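Local coordinates for periplasmic binding protein component of an ABC type zinc uptake transporter (PDB 1PQ4) that probably captures zinc in the periplasm as the solute-binding component of an ABC-type zinc uptake transporter, at residues Q190-V195 against N208-P213; F196-A201 against P213-G218. All blocks are in the same frame, centred on the assembly; numbering follows the deposited sequence.

Interaction 1 (Q190-V195 against N208-P213); sequences QRKFIV and NLVQIP
One face of the Phe193 ring is taken by the backbone of the neighbouring strand: Gln211 CA sits 4.2 Å from the ring centroid, 25° off its normal, a CH-pi contact displaced toward the rim. At the ring's edge, near its plane, Leu209 CB meets Phe193 CE2 at 3.8 Å, the two side chains crossing at about a right angle. Phe193 reaches both because CG occupies the crowded position between backbone N and carbonyl carbon (chi1 64°), which swings the ring across toward the second strand. The other flat group, the Arg191 guanidinium, is met at its edge by Asn208 O; NH1 donates to that carbonyl at 3.0 Å, although the place of the oxygen is not very sure. NH2 of Arg191 turns to the backbone oxygens of Leu185 and Leu188, so the guanidinium ties the end of helix 160-185 and the loop after it to the turn behind helix 201-206. An alanine in place of Arg191 would probably loosen that tie, since every one of these guanidinium bonds would go. Strand 192-195, which follows Arg191 and carries Phe193, pairs with strand 210-213 as the parallel pair of a beta-alpha-beta unit whose crossover is helix 201-206. Asn208, with positive phi, closes that helix as the C-prime residue of a Schellman motif. Val210 N then bonds to Arg191 O at 2.8 Å, and Phe193 uses both its N and its O, to Val210 O and Ile212 N. Val195 N to Ile212 O, 3.0 Å, completes the set. On the face opposite Phe193, Lys192 CB packs on Ile212 CD1 at 3.8 Å, and the extended lysine chain leads away to Asn236, while Ile212 also touches Leu229 of helix 223-234.

Interaction 2 (F196-A201 against P213-G218); sequences FHPSWA and PIEVEG. With ZN (zinc ion), chain C.
His197 binds the zinc ion through NE2 at 2.1 Å, and a water sits on the metal beside it; His37 and His133 supply the other protein ligands. On the other side of the imidazole, His197 ND1 donates to Glu215 OE1 at 2.8 Å, almost straight at 174°. The oxygen lies in the ring plane, yet the carboxylate is turned 71° from the imidazole and receives the bond from above its own plane. The Glu215 carboxylate would probably make the imidazole a stronger donor to zinc. Glu215 CG takes the crowded position between backbone N and carbonyl carbon (chi1 74°), and CG lies against Pro198 CD at 3.3 Å, the proline ring crossing the side chain. Glu215 CB rests over one face of the Phe196 ring, 4.0 Å from its centroid. Behind this, Glu215 N bonds to Phe196 O at 3.0 Å, with a weak second bond from Ile214 N. Further out, Glu244 accepts from His197 N, and the Phe247 ring stacks on the imidazole. The whole is a carboxylate-histidine-zinc arrangement in the three-histidine zinc site of a family 9 solute-binding protein.

The two interactions are successive stages of one pair of segments of the chain: in interaction 1 they run as parallel strands, and in interaction 2 as the loops that leave those strands, with Pro213 common to both. A probable hydrogen bond from Ile214 N to Val195 O, 2.8 Å, carries the pairing across the boundary. Interaction 1 joins its segments mainly through regular backbone bonds and apolar side chains, buried around Phe193 and Ile194 but exposed at Asn208 and Val210. Interaction 2 is smaller, 333 against 621 Å², has no exposed residue among those that touch, and is centred about 13 Å from the chain's centre, against about 17 Å; it adds to its backbone bonds a side-chain bond, on the side of the His197 imidazole away from the zinc.

Interaction 1 (Q190-V195 against N208-P213)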
loop_
_atom_site.group_PDB
_atom_site.type_symbol
_atom_site.label_atom_id
_atom_site.label_comp_id
_atom_site.label_asym_id
_atom_site.label_seq_id
_atom_site.Cartn_x
_atom_site.Cartn_y
_atom_site.Cartn_z
ATOM N N GLN A 190 11.049 21.134 -4.543
ATOM C CA GLN A 190 11.759 20.092 -3.807
ATOM C C GLN A 190 10.975 18.802 -4.065
ATOM O O GLN A 190 9.791 18.666 -3.712
ATOM C CB GLN A 190 11.808 20.421 -2.299
ATOM C CG GLN A 190 12.423 19.318 -1.391
ATOM C CD GLN A 190 13.808 18.873 -1.851
ATOM O OE1 GLN A 190 13.953 17.891 -2.576
ATOM N NE2 GLN A 190 14.838 19.609 -1.434
ATOM N N ARG A 191 11.634 17.854 -4.699
ATOM C CA ARG A 191 10.948 16.610 -5.046
ATOM C C ARG A 191 11.268 15.460 -4.102
ATOM O O ARG A 191 10.672 14.390 -4.164
ATOM C CB ARG A 191 11.382 16.197 -6.448
ATOM C CG ARG A 191 10.268 15.925 -7.350
ATOM C CD ARG A 191 10.153 17.023 -8.354
ATOM N NE ARG A 191 9.071 17.939 -8.086
ATOM C CZ ARG A 191 7.770 17.664 -8.142
ATOM N NH1 ARG A 191 7.285 16.463 -8.439
ATOM N NH2 ARG A 191 6.935 18.658 -7.965
ATOM N N LYS A 192 12.205 15.692 -3.214
ATOM C CA LYS A 192 12.654 14.652 -2.297
ATOM C C LYS A 192 11.897 14.614 -0.973
ATOM O O LYS A 192 11.487 15.672 -0.488
ATOM C CB LYS A 192 14.136 14.895 -2.012
ATOM C CG LYS A 192 14.976 14.975 -3.279
ATOM C CD LYS A 192 16.462 15.195 -2.983
ATOM C CE LYS A 192 17.238 15.339 -4.293
ATOM N NZ LYS A 192 18.711 15.324 -4.116
ATOM N N PHE A 193 11.654 13.412 -0.417
ATOM C CA PHE A 193 11.026 13.313 0.930
ATOM C C PHE A 193 11.675 12.127 1.641
ATOM O O PHE A 193 12.070 11.148 1.011
ATOM C CB PHE A 193 9.477 13.221 0.933
ATOM C CG PHE A 193 8.903 11.989 0.275
ATOM C CD1 PHE A 193 8.288 11.009 1.043
ATOM C CD2 PHE A 193 8.938 11.829 -1.129
ATOM C CE1 PHE A 193 7.706 9.888 0.452
ATOM C CE2 PHE A 193 8.349 10.692 -1.749
ATOM C CZ PHE A 193 7.734 9.728 -0.951
ATOM N N ILE A 194 11.842 12.239 2.953
ATOM C CA ILE A 194 12.494 11.166 3.730
ATOM C C ILE A 194 11.431 10.467 4.512
ATOM O O ILE A 194 10.618 11.108 5.154
ATOM C CB ILE A 194 13.475 11.725 4.758
ATOM C CG1 ILE A 194 14.439 12.664 4.083
ATOM C CG2 ILE A 194 14.238 10.590 5.440
ATOM C CD1 ILE A 194 15.420 13.358 5.064
ATOM N N VAL A 195 11.464 9.141 4.493
ATOM C CA VAL A 195 10.491 8.324 5.186
ATOM C C VAL A 195 11.262 7.210 5.832
ATOM O O VAL A 195 12.400 6.924 5.468
ATOM C CB VAL A 195 9.461 7.637 4.242
ATOM C CG1 VAL A 195 8.577 8.632 3.658
ATOM C CG2 VAL A 195 10.206 6.863 3.112
ATOM N N ASN A 208 6.647 11.786 -9.815
ATOM C CA ASN A 208 7.984 12.349 -9.947
ATOM C C ASN A 208 8.577 12.904 -8.655
ATOM O O ASN A 208 9.043 14.040 -8.603
ATOM C CB ASN A 208 7.966 13.442 -11.002
ATOM C CG ASN A 208 7.459 12.923 -12.345
ATOM O OD1 ASN A 208 6.510 13.471 -12.923
ATOM N ND2 ASN A 208 8.081 11.848 -12.840
ATOM N N LEU A 209 8.538 12.085 -7.616
ATOM C CA LEU A 209 9.101 12.441 -6.321
ATOM C C LEU A 209 10.246 11.476 -6.149
ATOM O O LEU A 209 10.358 10.487 -6.889
ATOM C CB LEU A 209 8.077 12.214 -5.208
ATOM C CG LEU A 209 6.782 13.034 -5.344
ATOM C CD1 LEU A 209 5.840 12.712 -4.193
ATOM C CD2 LEU A 209 7.101 14.521 -5.337
ATOM N N VAL A 210 11.108 11.773 -5.181
ATOM C CA VAL A 210 12.243 10.931 -4.877
ATOM C C VAL A 210 12.075 10.539 -3.427
ATOM O O VAL A 210 12.090 11.383 -2.545
ATOM C CB VAL A 210 13.573 11.690 -5.060
ATOM C CG1 VAL A 210 14.718 10.843 -4.545
ATOM C CG2 VAL A 210 13.798 11.999 -6.576
ATOM N N GLN A 211 11.894 9.258 -3.181
ATOM C CA GLN A 211 11.704 8.801 -1.817
ATOM C C GLN A 211 13.076 8.476 -1.271
ATOM O O GLN A 211 13.809 7.753 -1.910
ATOM C CB GLN A 211 10.840 7.535 -1.849
ATOM C CG GLN A 211 10.948 6.680 -0.640
ATOM C CD GLN A 211 10.203 5.345 -0.786
ATOM O OE1 GLN A 211 10.558 4.478 -1.614
ATOM N NE2 GLN A 211 9.190 5.178 0.016
ATOM N N ILE A 212 13.427 9.000 -0.102
ATOM C CA ILE A 212 14.733 8.733 0.515
ATOM C C ILE A 212 14.392 7.939 1.773
ATOM O O ILE A 212 13.814 8.460 2.738
ATOM C CB ILE A 212 15.461 10.057 0.911
ATOM C CG1 ILE A 212 15.758 10.881 -0.355
ATOM C CG2 ILE A 212 16.765 9.744 1.633
ATOM C CD1 ILE A 212 16.155 12.333 -0.101
ATOM N N PRO A 213 14.716 6.657 1.772
ATOM C CA PRO A 213 14.377 5.880 2.960
ATOM C C PRO A 213 15.432 5.862 4.034
ATOM O O PRO A 213 16.626 5.972 3.751
ATOM C CB PRO A 213 14.123 4.478 2.388
ATOM C CG PRO A 213 15.121 4.407 1.261
ATOM C CD PRO A 213 15.007 5.782 0.613
#

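Interaction 2 (F196-A201 against P213-G218)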
loop_
_atom_site.group_PDB
_atom_site.type_symbol
_atom_site.label_atom_id
_atom_site.label_comp_id
_atom_site.label_asym_id
_atom_site.label_seq_id
_atom_site.Cartn_x
_atom_site.Cartn_y
_atom_site.Cartn_z
ATOM N N PHE A 196 10.644 6.596 6.803
ATOM C CA PHE A 196 11.363 5.533 7.453
ATOM C C PHE A 196 11.321 4.290 6.570
ATOM O O PHE A 196 12.346 3.880 6.061
ATOM C CB PHE A 196 10.776 5.229 8.825
ATOM C CG PHE A 196 11.497 4.108 9.512
ATOM C CD1 PHE A 196 12.801 4.300 9.986
ATOM C CD2 PHE A 196 10.940 2.833 9.559
ATOM C CE1 PHE A 196 13.539 3.253 10.487
ATOM C CE2 PHE A 196 11.700 1.759 10.074
ATOM C CZ PHE A 196 12.998 1.994 10.531
ATOM N N HIS A 197 10.121 3.738 6.374
ATOM C CA HIS A 197 9.965 2.490 5.589
ATOM C C HIS A 197 9.578 2.871 4.155
ATOM O O HIS A 197 8.611 3.611 3.941
ATOM C CB HIS A 197 8.893 1.653 6.257
ATOM C CG HIS A 197 8.525 0.435 5.487
ATOM N ND1 HIS A 197 9.340 -0.676 5.419
ATOM C CD2 HIS A 197 7.422 0.146 4.748
ATOM C CE1 HIS A 197 8.757 -1.603 4.681
ATOM N NE2 HIS A 197 7.598 -1.129 4.257
ATOM N N PRO A 198 10.327 2.358 3.159
ATOM C CA PRO A 198 10.069 2.684 1.760
ATOM C C PRO A 198 8.864 2.003 1.169
ATOM O O PRO A 198 8.966 1.036 0.430
ATOM C CB PRO A 198 11.390 2.307 1.065
ATOM C CG PRO A 198 11.812 1.074 1.821
ATOM C CD PRO A 198 11.439 1.394 3.289
ATOM N N SER A 199 7.695 2.478 1.500
ATOM C CA SER A 199 6.555 1.852 0.867
ATOM C C SER A 199 6.018 2.732 -0.250
ATOM O O SER A 199 4.975 2.424 -0.836
ATOM C CB SER A 199 5.472 1.629 1.912
ATOM O OG SER A 199 5.321 2.776 2.670
ATOM N N TRP A 200 6.720 3.819 -0.567
ATOM C CA TRP A 200 6.159 4.771 -1.529
ATOM C C TRP A 200 6.860 4.859 -2.889
ATOM O O TRP A 200 6.719 5.876 -3.580
ATOM C CB TRP A 200 6.122 6.193 -0.891
ATOM C CG TRP A 200 5.477 6.222 0.478
ATOM C CD1 TRP A 200 6.097 6.060 1.697
ATOM C CD2 TRP A 200 4.079 6.300 0.744
ATOM N NE1 TRP A 200 5.155 6.023 2.707
ATOM C CE2 TRP A 200 3.906 6.165 2.146
ATOM C CE3 TRP A 200 2.945 6.469 -0.067
ATOM C CZ2 TRP A 200 2.650 6.187 2.746
ATOM C CZ3 TRP A 200 1.689 6.496 0.534
ATOM C CH2 TRP A 200 1.553 6.350 1.934
ATOM N N ALA A 201 7.594 3.816 -3.294
ATOM C CA ALA A 201 8.317 3.918 -4.576
ATOM C C ALA A 201 7.371 4.072 -5.790
ATOM O O ALA A 201 7.661 4.800 -6.717
ATOM C CB ALA A 201 9.226 2.666 -4.762
ATOM N N PRO A 213 14.716 6.657 1.772
ATOM C CA PRO A 213 14.377 5.880 2.960
ATOM C C PRO A 213 15.432 5.862 4.034
ATOM O O PRO A 213 16.626 5.972 3.751
ATOM C CB PRO A 213 14.123 4.478 2.388
ATOM C CG PRO A 213 15.121 4.407 1.261
ATOM C CD PRO A 213 15.007 5.782 0.613
ATOM N N ILE A 214 14.975 5.742 5.270
ATOM C CA ILE A 214 15.891 5.666 6.408
ATOM C C ILE A 214 16.207 4.174 6.690
ATOM O O ILE A 214 17.355 3.815 6.946
ATOM C CB ILE A 214 15.238 6.251 7.696
ATOM C CG1 ILE A 214 14.979 7.740 7.539
ATOM C CG2 ILE A 214 16.190 6.061 8.926
ATOM C CD1 ILE A 214 14.010 8.338 8.556
ATOM N N GLU A 215 15.191 3.322 6.716
ATOM C CA GLU A 215 15.483 1.907 6.981
ATOM C C GLU A 215 16.364 1.340 5.879
ATOM O O GLU A 215 16.312 1.787 4.738
ATOM C CB GLU A 215 14.202 1.065 7.096
ATOM C CG GLU A 215 13.496 0.790 5.806
ATOM C CD GLU A 215 12.710 -0.537 5.805
ATOM O OE1 GLU A 215 11.827 -0.752 6.682
ATOM O OE2 GLU A 215 12.992 -1.364 4.896
ATOM N N VAL A 216 17.198 0.371 6.226
ATOM C CA VAL A 216 18.067 -0.273 5.244
ATOM C C VAL A 216 17.838 -1.770 5.338
ATOM O O VAL A 216 18.002 -2.352 6.407
ATOM C CB VAL A 216 19.558 0.016 5.512
ATOM C CG1 VAL A 216 19.922 1.405 5.008
ATOM C CG2 VAL A 216 19.841 -0.090 7.002
ATOM N N GLU A 217 17.433 -2.379 4.225
ATOM C CA GLU A 217 17.184 -3.807 4.210
ATOM C C GLU A 217 16.297 -4.237 5.361
ATOM O O GLU A 217 16.604 -5.200 6.069
ATOM N N GLY A 218 15.203 -3.513 5.565
ATOM C CA GLY A 218 14.285 -3.849 6.637
ATOM C C GLY A 218 14.910 -3.680 8.008
ATOM O O GLY A 218 14.374 -4.155 9.009
HETATM ZN ZN ZN C . 6.066 -2.145 3.332
HETATM O O HOH W 1 4.012 -1.404 3.988
#